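Local structure of probable porin (Pseudomonas aeruginosa, 4FSP) at residues R186-A191 and G289-P294. The protein probably acts as a porin of the OprD family, a beta-barrel channel in the bacterial outer membrane. Residues are numbered along the deposited sequence; the frame is centred on the assembly and turned at random.
Sequences RRFAGA and GDHGFP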
loop_
_atom_site.group_PDB
_atom_site.type_symbol
_atom_site.label_atom_id
_atom_site.label_comp_id
_atom_site.label_asym_id
_atom_site.label_seq_id
_atom_site.Cartn_x
_atom_site.Cartn_y
_atom_site.Cartn_z
ATOM N N ARG A 186 -19.696 -8.450 -0.864
ATOM C CA ARG A 186 -20.820 -7.795 -1.547
ATOM C C ARG A 186 -21.166 -6.386 -1.028
ATOM O O ARG A 186 -22.332 -5.990 -1.052
ATOM C CB ARG A 186 -22.073 -8.683 -1.480
ATOM C CG ARG A 186 -21.796 -10.174 -1.609
ATOM C CD ARG A 186 -23.024 -11.009 -1.264
ATOM N NE ARG A 186 -23.912 -11.178 -2.411
ATOM C CZ ARG A 186 -25.152 -10.705 -2.472
ATOM N NH1 ARG A 186 -25.653 -10.040 -1.443
ATOM N NH2 ARG A 186 -25.890 -10.902 -3.558
ATOM N N ARG A 187 -20.166 -5.637 -0.565
ATOM C CA ARG A 187 -20.394 -4.296 -0.007
ATOM C C ARG A 187 -21.116 -3.352 -0.958
ATOM O O ARG A 187 -21.847 -2.449 -0.530
ATOM C CB ARG A 187 -19.069 -3.656 0.404
ATOM C CG ARG A 187 -18.491 -4.219 1.684
ATOM C CD ARG A 187 -17.018 -3.886 1.792
ATOM N NE ARG A 187 -16.458 -4.473 3.007
ATOM C CZ ARG A 187 -15.173 -4.431 3.328
ATOM N NH1 ARG A 187 -14.305 -3.826 2.519
ATOM N NH2 ARG A 187 -14.764 -4.998 4.455
ATOM N N PHE A 188 -20.902 -3.567 -2.246
ATOM C CA PHE A 188 -21.493 -2.736 -3.273
ATOM C C PHE A 188 -22.358 -3.604 -4.183
ATOM O O PHE A 188 -22.466 -4.808 -3.954
ATOM C CB PHE A 188 -20.362 -2.050 -4.027
ATOM C CG PHE A 188 -19.361 -1.411 -3.113
ATOM C CD1 PHE A 188 -19.743 -0.350 -2.289
ATOM C CD2 PHE A 188 -18.058 -1.882 -3.043
ATOM C CE1 PHE A 188 -18.833 0.241 -1.427
ATOM C CE2 PHE A 188 -17.139 -1.297 -2.180
ATOM C CZ PHE A 188 -17.525 -0.231 -1.364
ATOM N N ALA A 189 -22.981 -3.006 -5.197
ATOM C CA ALA A 189 -23.875 -3.756 -6.082
ATOM C C ALA A 189 -23.144 -4.812 -6.923
ATOM O O ALA A 189 -23.642 -5.923 -7.114
ATOM C CB ALA A 189 -24.656 -2.814 -6.973
ATOM N N GLY A 190 -21.970 -4.454 -7.427
ATOM C CA GLY A 190 -21.135 -5.373 -8.183
ATOM C C GLY A 190 -19.734 -4.803 -8.277
ATOM O O GLY A 190 -19.497 -3.708 -7.764
ATOM N N ALA A 191 -18.800 -5.515 -8.911
ATOM C CA ALA A 191 -17.438 -4.976 -9.048
ATOM C C ALA A 191 -17.294 -4.165 -10.324
ATOM O O ALA A 191 -16.641 -4.595 -11.273
ATOM C CB ALA A 191 -16.370 -6.073 -8.979
ATOM N N GLY A 289 -22.277 6.089 6.982
ATOM C CA GLY A 289 -23.007 6.175 5.720
ATOM C C GLY A 289 -23.566 4.805 5.378
ATOM O O GLY A 289 -23.421 3.860 6.158
ATOM N N ASP A 290 -24.193 4.679 4.219
ATOM C CA ASP A 290 -24.824 3.415 3.860
ATOM C C ASP A 290 -23.864 2.324 3.375
ATOM O O ASP A 290 -24.271 1.170 3.260
ATOM C CB ASP A 290 -25.908 3.641 2.801
ATOM C CG ASP A 290 -27.058 4.463 3.323
ATOM O OD1 ASP A 290 -27.070 4.740 4.537
ATOM O OD2 ASP A 290 -27.952 4.822 2.525
ATOM N N HIS A 291 -22.610 2.673 3.074
ATOM C CA HIS A 291 -21.679 1.684 2.519
ATOM C C HIS A 291 -20.320 1.583 3.182
ATOM O O HIS A 291 -19.919 2.448 3.960
ATOM C CB HIS A 291 -21.482 1.910 1.025
ATOM C CG HIS A 291 -22.743 1.757 0.250
ATOM N ND1 HIS A 291 -23.617 2.805 0.037
ATOM C CD2 HIS A 291 -23.314 0.667 -0.316
ATOM C CE1 HIS A 291 -24.658 2.371 -0.651
ATOM N NE2 HIS A 291 -24.498 1.077 -0.881
ATOM N N GLY A 292 -19.605 0.516 2.836
ATOM C CA GLY A 292 -18.242 0.328 3.291
ATOM C C GLY A 292 -17.258 1.137 2.460
ATOM O O GLY A 292 -17.655 1.917 1.587
ATOM N N PHE A 293 -15.972 0.934 2.728
ATOM C CA PHE A 293 -14.910 1.736 2.158
ATOM C C PHE A 293 -14.473 1.194 0.794
ATOM O O PHE A 293 -13.987 0.072 0.693
ATOM C CB PHE A 293 -13.722 1.729 3.118
ATOM C CG PHE A 293 -12.566 2.574 2.658
ATOM C CD1 PHE A 293 -12.563 3.958 2.856
ATOM C CD2 PHE A 293 -11.481 1.994 2.033
ATOM C CE1 PHE A 293 -11.492 4.743 2.417
ATOM C CE2 PHE A 293 -10.394 2.775 1.604
ATOM C CZ PHE A 293 -10.401 4.148 1.792
ATOM N N PRO A 294 -14.622 2.004 -0.262
ATOM C CA PRO A 294 -14.248 1.520 -1.591
ATOM C C PRO A 294 -12.782 1.766 -1.897
ATOM O O PRO A 294 -12.170 2.748 -1.427
ATOM C CB PRO A 294 -15.099 2.382 -2.524
ATOM C CG PRO A 294 -15.186 3.698 -1.808
ATOM C CD PRO A 294 -15.156 3.378 -0.304
HETATM O O HOH W 1 -21.302 -1.642 2.091
HETATM O O HOH W 2 -14.512 -2.580 -0.117
#
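Phe-188 rests the end of its ring against His-291 CB and the backbone of residues 292-294. Its CG stands anti to the carbonyl carbon (chi1 -49°), beside the backbone N. Phe-188 CE1 lies 3.6 Å from Gly-292 O, which sits at the ring edge near its plane. Phe-188 CZ lies 3.7 Å from Pro-294 CB. Arg-187 CB lies over the centre of one ring face, 3.9 Å above the plane.

The His-291 ring meets Arg-187 O edge-on, in plane, with CD2 3.5 Å from the oxygen. On its other flank, ND1 is hydrogen-bonded to Asp-262 N.

No direct hydrogen bond joins the segments; two waters do. One donates to Arg-187 O (2.8 Å) and accepts from Gly-292 N. The other accepts a hydrogen bond from Arg-187 NH1 (2.9 Å) at the guanidinium edge, in plane, and donates to Phe-293 O. The extended arginine, with chi3 -178° placing NE, also forms salt bridges to Asp-311 and Glu-314.

The segments lie in two loops, one leading into strand 193-205, the other leaving strand 278-288. The ring end packs on proline carbons and a carbonyl oxygen, water joins polar backbone atoms, and the two acids probably balance the buried arginine charge.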